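Local atomic coordinates of glycosyl hydrolases family 2, sugar binding domain protein (PDB entry 6D1P), a protein that probably hydrolyses beta-glucuronide linkages, acting as a family 2 glycoside hydrolase of a bacterium of the human gut. Residues Asn170-Asp173 / Ser179-Ser182; Arg172-Ile177 / Pro432-Thr437; Ser182-Tyr187 / Gly364-Ser369. One frame throughout, in Å; residues are numbered along the deposited sequence.

All three contacts use the single long loop between strands 162-169 and 194-199 of the sugar-binding domain. Contact 1 is internal to that loop: a buried beta turn, a stacked but distant ion pair and waters beside a potassium ion. Contact 2 carries the loop outward to the TIM-barrel domain, at a partly buried place where sodium, water and an aromatic ring join the partners and the second subunit takes part. Contact 3, about 9 Å from the centre of the chain, is the deepest and is purely aromatic across its segments. Contacts 1 and 2 share R172 and D173, and S179 OG of contact 1 is hydrogen-bonded to D434 OD2 of contact 2.

Contact 1 of 3, residues Asn170-Asp173 / Ser179-Ser182; sequences NSRD and SDMS. With K (potassium ion), chain K.
R172 lays one face of its guanidinium over D180, which sits in a type I beta turn running from S179 to S182 within one loop of the sugar-binding domain. S179 opens the turn. Its OG accepts the backbone N-H of M181 at 2.7 Å, an ST turn that a short hydroxyl side chain can close. D180 follows, pointing its CB at the arginine, and CB lies 3.3 Å from R172 NH2. The carboxylate is stacked on the guanidinium with the planes 22° apart. R172 NH1 and D180 OD1 are 3.6 Å apart, a long salt bridge in which no N-H points at the oxygen, so the attraction is probably one of charge alone. Directed bonds come from elsewhere: Q87 bonds to D180 OD1 and to R172 NH1, while E47 of the second subunit takes R172 NE. A bend at chi3 (75°) brings the guanidinium back over the turn, and a water at its edge accepts from NH2 at 3.0 Å. Another water, on the potassium ion that D173 O binds at 2.7 Å, accepts from D173 N. M181 turns away and packs on D434. S182 closes the turn twice on S179 O: its N donates at 2.8 Å, and its OG, also at 2.8 Å, meets a lone pair of that oxygen in the carbonyl plane.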
# COMPACT_ATOMS: atom_id res chain seq x y z
N ASN A 170 2.43 -10.55 6.68
CA ASN A 170 2.29 -9.98 8.01
C ASN A 170 0.93 -9.29 8.15
O ASN A 170 0.82 -8.20 8.73
CB ASN A 170 3.45 -9.04 8.36
CG ASN A 170 3.39 -7.71 7.58
OD1 ASN A 170 2.79 -7.63 6.49
ND2 ASN A 170 3.99 -6.67 8.14
N SER A 171 -0.12 -9.91 7.61
CA SER A 171 -1.47 -9.45 7.89
C SER A 171 -1.76 -9.55 9.39
O SER A 171 -1.22 -10.41 10.09
CB SER A 171 -2.51 -10.27 7.11
OG SER A 171 -2.26 -10.21 5.72
N ARG A 172 -2.63 -8.67 9.86
CA ARG A 172 -3.09 -8.74 11.24
C ARG A 172 -3.84 -10.04 11.49
O ARG A 172 -4.73 -10.41 10.72
CB ARG A 172 -4.00 -7.56 11.53
CG ARG A 172 -3.32 -6.25 11.39
CD ARG A 172 -4.26 -5.12 11.62
NE ARG A 172 -4.59 -4.93 13.03
CZ ARG A 172 -3.87 -4.20 13.88
NH1 ARG A 172 -2.75 -3.60 13.47
NH2 ARG A 172 -4.26 -4.06 15.13
N ASP A 173 -3.51 -10.72 12.58
CA ASP A 173 -4.15 -12.00 12.88
C ASP A 173 -4.21 -12.17 14.39
O ASP A 173 -3.19 -12.46 15.03
CB ASP A 173 -3.37 -13.13 12.20
CG ASP A 173 -3.98 -14.49 12.43
OD1 ASP A 173 -4.96 -14.61 13.19
OD2 ASP A 173 -3.45 -15.45 11.83
N SER A 179 0.72 -10.10 19.76
CA SER A 179 -0.48 -9.33 19.55
C SER A 179 -0.18 -8.01 18.88
O SER A 179 0.82 -7.34 19.20
CB SER A 179 -1.17 -9.05 20.87
OG SER A 179 -2.01 -7.93 20.75
N ASP A 180 -1.10 -7.58 18.02
CA ASP A 180 -0.92 -6.25 17.44
C ASP A 180 -1.12 -5.14 18.46
O ASP A 180 -0.94 -3.96 18.12
CB ASP A 180 -1.87 -6.05 16.25
CG ASP A 180 -1.33 -6.67 14.96
OD1 ASP A 180 -0.35 -6.13 14.40
OD2 ASP A 180 -1.89 -7.69 14.53
N MET A 181 -1.50 -5.45 19.69
CA MET A 181 -1.44 -4.42 20.72
C MET A 181 -0.01 -4.16 21.19
O MET A 181 0.20 -3.20 21.95
CB MET A 181 -2.34 -4.83 21.89
CG MET A 181 -3.78 -5.10 21.46
SD MET A 181 -4.89 -5.46 22.83
CE MET A 181 -4.96 -3.83 23.60
N SER A 182 0.97 -4.95 20.74
CA SER A 182 2.36 -4.79 21.14
C SER A 182 2.90 -3.44 20.70
O SER A 182 2.50 -2.88 19.67
CB SER A 182 3.22 -5.89 20.55
OG SER A 182 2.90 -7.15 21.12
K K K . -1.19 -11.05 16.21
O HOH W 1 -3.05 -2.17 17.06
O HOH W 2 -1.26 -9.92 13.83
O HOH W 3 -3.52 -9.31 17.53

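Contact 2 of 3, residues Arg172-Ile177 / Pro432-Thr437; sequences RDTEMI and PGDFQT. With NA (sodium ion), chain D; K (potassium ion), chain K.
T174 meets D434 across a sodium ion and F435 directly, through its carbonyl O, and sits in the turn that D173 begins. D173 O accepts the N-H of M176, closing a type I beta turn. D173 OD1 receives the N-H of E175 from above its carboxylate plane, an Asx turn that aspartate is short enough to make, while OD2 forms a salt bridge with K117. In T174 the hydroxyl lies between the backbone N and the carbonyl carbon (chi1 64°), which directs OG1 to the sodium at 2.6 Å. D434 O binds the same ion at 2.7 Å, with a water and S44 of the second subunit as further ligands, so the ion joins the sugar-binding domain, the TIM-barrel domain after strand 420-432 and the neighbouring subunit. A threonine hydroxyl and a backbone carbonyl are hard oxygen donors, well suited to sodium. T174 O lies 3.2 Å from F435 CZ, obliquely to the ring, and takes a hydrogen bond from a water that also donates to D434 OD2 at 2.7 Å; S179 OG is a further hydrogen-bond partner of OD2. E175 starts away from the barrel loop, but its bent chain (chi2 -67°) returns OE2 to the edge of the F435 ring, 3.1 Å from CE2. There the slightly positive C-H rim probably suits a carboxylate oxygen, whose companion OE1 accepts from G396 N. M176 O binds the potassium ion at 2.5 Å, and P178 O is a further ligand.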
# COMPACT_ATOMS: atom_id res chain seq x y z
N ARG A 172 -2.63 -8.67 9.86
CA ARG A 172 -3.09 -8.74 11.24
C ARG A 172 -3.84 -10.04 11.49
O ARG A 172 -4.73 -10.41 10.72
CB ARG A 172 -4.00 -7.56 11.53
CG ARG A 172 -3.32 -6.25 11.39
CD ARG A 172 -4.26 -5.12 11.62
NE ARG A 172 -4.59 -4.93 13.03
CZ ARG A 172 -3.87 -4.20 13.88
NH1 ARG A 172 -2.75 -3.60 13.47
NH2 ARG A 172 -4.26 -4.06 15.13
N ASP A 173 -3.51 -10.72 12.58
CA ASP A 173 -4.15 -12.00 12.88
C ASP A 173 -4.21 -12.17 14.39
O ASP A 173 -3.19 -12.46 15.03
CB ASP A 173 -3.37 -13.13 12.20
CG ASP A 173 -3.98 -14.49 12.43
OD1 ASP A 173 -4.96 -14.61 13.19
OD2 ASP A 173 -3.45 -15.45 11.83
N THR A 174 -5.41 -12.04 14.97
CA THR A 174 -5.46 -12.10 16.44
C THR A 174 -5.19 -13.49 16.98
O THR A 174 -4.96 -13.62 18.19
CB THR A 174 -6.80 -11.58 16.96
OG1 THR A 174 -7.88 -12.44 16.53
CG2 THR A 174 -7.05 -10.17 16.46
N GLU A 175 -5.19 -14.52 16.14
CA GLU A 175 -4.89 -15.88 16.56
C GLU A 175 -3.42 -16.24 16.36
O GLU A 175 -3.06 -17.42 16.41
CB GLU A 175 -5.79 -16.87 15.80
CG GLU A 175 -7.27 -16.75 16.15
CD GLU A 175 -7.60 -17.17 17.61
OE1 GLU A 175 -6.83 -17.95 18.24
OE2 GLU A 175 -8.65 -16.72 18.12
N MET A 176 -2.58 -15.23 16.12
CA MET A 176 -1.15 -15.39 15.97
C MET A 176 -0.45 -14.50 17.00
O MET A 176 -0.84 -13.35 17.20
CB MET A 176 -0.73 -15.00 14.54
CG MET A 176 0.72 -15.29 14.20
SD MET A 176 1.11 -14.74 12.52
CE MET A 176 1.07 -12.96 12.70
N ILE A 177 0.56 -15.04 17.67
CA ILE A 177 1.35 -14.22 18.59
C ILE A 177 2.51 -13.65 17.79
O ILE A 177 2.95 -14.30 16.82
CB ILE A 177 1.85 -15.01 19.82
CG1 ILE A 177 2.64 -16.26 19.41
CG2 ILE A 177 0.69 -15.43 20.73
CD1 ILE A 177 3.44 -16.84 20.58
N PRO A 432 -5.50 -6.97 28.34
CA PRO A 432 -6.57 -7.57 27.53
C PRO A 432 -6.89 -6.76 26.27
O PRO A 432 -6.49 -5.61 26.12
CB PRO A 432 -7.78 -7.53 28.47
CG PRO A 432 -7.54 -6.34 29.30
CD PRO A 432 -6.04 -6.30 29.54
N GLY A 433 -7.66 -7.38 25.37
CA GLY A 433 -8.28 -6.61 24.31
C GLY A 433 -8.43 -7.27 22.96
O GLY A 433 -9.27 -6.87 22.15
N ASP A 434 -7.60 -8.29 22.69
CA ASP A 434 -7.68 -8.92 21.38
C ASP A 434 -8.87 -9.86 21.24
O ASP A 434 -9.22 -10.21 20.12
CB ASP A 434 -6.37 -9.67 21.09
CG ASP A 434 -5.37 -8.82 20.34
OD1 ASP A 434 -5.59 -7.59 20.24
OD2 ASP A 434 -4.37 -9.38 19.83
N PHE A 435 -9.51 -10.27 22.34
CA PHE A 435 -10.70 -11.11 22.29
C PHE A 435 -11.78 -10.51 23.18
O PHE A 435 -11.50 -9.65 24.02
CB PHE A 435 -10.40 -12.56 22.69
CG PHE A 435 -9.23 -13.15 21.94
CD1 PHE A 435 -7.94 -13.04 22.44
CD2 PHE A 435 -9.42 -13.76 20.70
CE1 PHE A 435 -6.85 -13.55 21.76
CE2 PHE A 435 -8.34 -14.28 20.00
CZ PHE A 435 -7.05 -14.18 20.53
N GLN A 436 -13.03 -10.94 22.95
CA GLN A 436 -14.15 -10.51 23.77
C GLN A 436 -14.05 -11.01 25.21
O GLN A 436 -14.63 -10.41 26.12
CB GLN A 436 -15.46 -11.01 23.16
CG GLN A 436 -15.55 -10.73 21.68
CD GLN A 436 -16.86 -11.20 21.06
OE1 GLN A 436 -17.94 -10.65 21.35
NE2 GLN A 436 -16.78 -12.21 20.20
N THR A 437 -13.33 -12.10 25.44
CA THR A 437 -13.11 -12.64 26.77
C THR A 437 -11.70 -12.34 27.24
O THR A 437 -10.79 -12.08 26.44
CB THR A 437 -13.30 -14.15 26.79
OG1 THR A 437 -12.16 -14.77 26.17
CG2 THR A 437 -14.58 -14.56 26.04
NA NA D . -9.94 -11.50 17.86
K K K . -1.19 -11.05 16.21
O HOH W 2 -1.26 -9.92 13.83
O HOH W 4 -4.14 -12.06 20.08
O HOH W 3 -3.52 -9.31 17.53
O HOH W 5 -12.02 -13.53 18.06

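Contact 3 of 3, residues Ser182-Tyr187 / Gly364-Ser369; sequences SDFNLY and GHYQQS
F184 receives CE2 of Y366 over one face of its ring, the closest pair being F184 CE2 and Y366 CE2 at 3.6 Å. The two rings run past each other in opposite directions with their planes at 54° and their centroids 5.3 Å apart, too tilted to stack. H365 meets another part of the phenylalanine: its CD2 comes within 3.7 Å of F184 CE1, and F184 CD1 lies in the plane of the imidazole at its edge. These planes are 40° apart, again an oblique meeting. A first torsion of 61° sets the F184 ring between its own backbone N and carbonyl carbon, where it reaches both partners although F184 CA stays 9.1 Å from H365 CA. The three rings form a buried aromatic cluster between two domains: F184 comes from the sugar-binding domain, H365 and Y366 from the TIM-barrel loop between strand 360-362 and helix 370-379, whose N-cap is S369. Phenylalanine suits this place because the cluster offers it carbon on two fronts and asks for no polar bond. Histidine and tyrosine do more, turning polar atoms to other partners: H365 ND1 is hydrogen-bonded to E386 and its NE2 to a bound glycerol, probably from crystallisation but consistent with a pocket at the C-terminal end of the barrel strands. Y366 OH is hydrogen-bonded to H331 ND1 and to the backbone N of E332, fixing the far end of the tyrosine while its CD2-CE2 side rests on F184. F581 of strand 581-582 also touches the F184 ring.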
# COMPACT_ATOMS: atom_id res chain seq x y z
N SER A 182 0.97 -4.95 20.74
CA SER A 182 2.36 -4.79 21.14
C SER A 182 2.90 -3.44 20.70
O SER A 182 2.50 -2.88 19.67
CB SER A 182 3.22 -5.89 20.55
OG SER A 182 2.90 -7.15 21.12
N ASP A 183 3.85 -2.93 21.49
CA ASP A 183 4.54 -1.66 21.22
C ASP A 183 5.75 -1.83 20.30
O ASP A 183 6.82 -1.24 20.51
CB ASP A 183 4.91 -1.04 22.56
CG ASP A 183 5.41 0.40 22.44
OD1 ASP A 183 4.85 1.19 21.65
OD2 ASP A 183 6.38 0.74 23.18
N PHE A 184 5.61 -2.64 19.25
CA PHE A 184 6.61 -2.76 18.19
C PHE A 184 5.89 -3.23 16.94
O PHE A 184 4.74 -3.67 16.99
CB PHE A 184 7.75 -3.71 18.60
CG PHE A 184 7.30 -5.13 18.89
CD1 PHE A 184 6.85 -5.49 20.15
CD2 PHE A 184 7.38 -6.10 17.91
CE1 PHE A 184 6.45 -6.81 20.44
CE2 PHE A 184 6.98 -7.43 18.17
CZ PHE A 184 6.52 -7.77 19.45
N ASN A 185 6.56 -3.10 15.79
CA ASN A 185 5.96 -3.55 14.53
C ASN A 185 6.10 -5.06 14.41
O ASN A 185 7.13 -5.62 14.79
CB ASN A 185 6.61 -2.90 13.31
CG ASN A 185 6.49 -1.38 13.30
OD1 ASN A 185 7.49 -0.67 13.50
ND2 ASN A 185 5.29 -0.88 13.03
N LEU A 186 5.04 -5.71 13.91
CA LEU A 186 5.09 -7.09 13.44
C LEU A 186 5.56 -7.02 11.99
O LEU A 186 4.76 -6.96 11.05
CB LEU A 186 3.75 -7.80 13.56
CG LEU A 186 3.31 -8.43 14.89
CD1 LEU A 186 3.40 -7.46 16.07
CD2 LEU A 186 1.88 -9.01 14.79
N TYR A 187 6.88 -7.02 11.82
CA TYR A 187 7.51 -6.78 10.54
C TYR A 187 7.23 -7.91 9.55
O TYR A 187 7.03 -9.06 9.92
CB TYR A 187 9.02 -6.62 10.73
CG TYR A 187 9.44 -5.24 11.17
CD1 TYR A 187 9.03 -4.12 10.47
CD2 TYR A 187 10.25 -5.06 12.30
CE1 TYR A 187 9.43 -2.85 10.85
CE2 TYR A 187 10.66 -3.79 12.70
CZ TYR A 187 10.23 -2.68 11.96
OH TYR A 187 10.61 -1.40 12.32
N GLY A 364 14.32 -7.97 23.31
CA GLY A 364 12.98 -7.62 22.91
C GLY A 364 11.99 -8.66 23.39
O GLY A 364 12.19 -9.32 24.43
N HIS A 365 10.94 -8.87 22.60
CA HIS A 365 9.85 -9.75 22.99
C HIS A 365 9.77 -10.98 22.09
O HIS A 365 8.69 -11.53 21.87
CB HIS A 365 8.52 -8.99 22.99
CG HIS A 365 8.51 -7.81 23.90
ND1 HIS A 365 8.90 -7.89 25.23
CD2 HIS A 365 8.17 -6.52 23.69
CE1 HIS A 365 8.78 -6.70 25.79
NE2 HIS A 365 8.34 -5.85 24.88
N TYR A 366 10.91 -11.44 21.59
CA TYR A 366 10.91 -12.58 20.67
C TYR A 366 12.33 -13.11 20.55
O TYR A 366 13.30 -12.41 20.86
CB TYR A 366 10.35 -12.17 19.29
CG TYR A 366 10.81 -10.78 18.90
CD1 TYR A 366 12.08 -10.57 18.38
CD2 TYR A 366 9.99 -9.67 19.11
CE1 TYR A 366 12.51 -9.29 18.03
CE2 TYR A 366 10.41 -8.38 18.77
CZ TYR A 366 11.68 -8.20 18.23
OH TYR A 366 12.10 -6.94 17.91
N GLN A 367 12.43 -14.36 20.12
CA GLN A 367 13.71 -14.90 19.67
C GLN A 367 14.33 -13.99 18.61
O GLN A 367 13.65 -13.57 17.66
CB GLN A 367 13.49 -16.30 19.09
CG GLN A 367 14.72 -16.92 18.45
CD GLN A 367 14.50 -18.36 18.03
OE1 GLN A 367 13.48 -18.99 18.37
NE2 GLN A 367 15.46 -18.90 17.29
N GLN A 368 15.61 -13.69 18.77
CA GLN A 368 16.31 -12.82 17.83
C GLN A 368 17.35 -13.61 17.07
O GLN A 368 17.62 -14.77 17.38
CB GLN A 368 16.92 -11.61 18.56
CG GLN A 368 15.85 -10.74 19.20
CD GLN A 368 16.27 -9.34 19.52
OE1 GLN A 368 17.44 -8.97 19.40
NE2 GLN A 368 15.31 -8.52 19.93
N SER A 369 17.90 -12.99 16.02
CA SER A 369 18.90 -13.61 15.14
C SER A 369 20.01 -14.31 15.92
O SER A 369 20.55 -13.77 16.88
CB SER A 369 19.54 -12.54 14.24
OG SER A 369 20.71 -13.03 13.62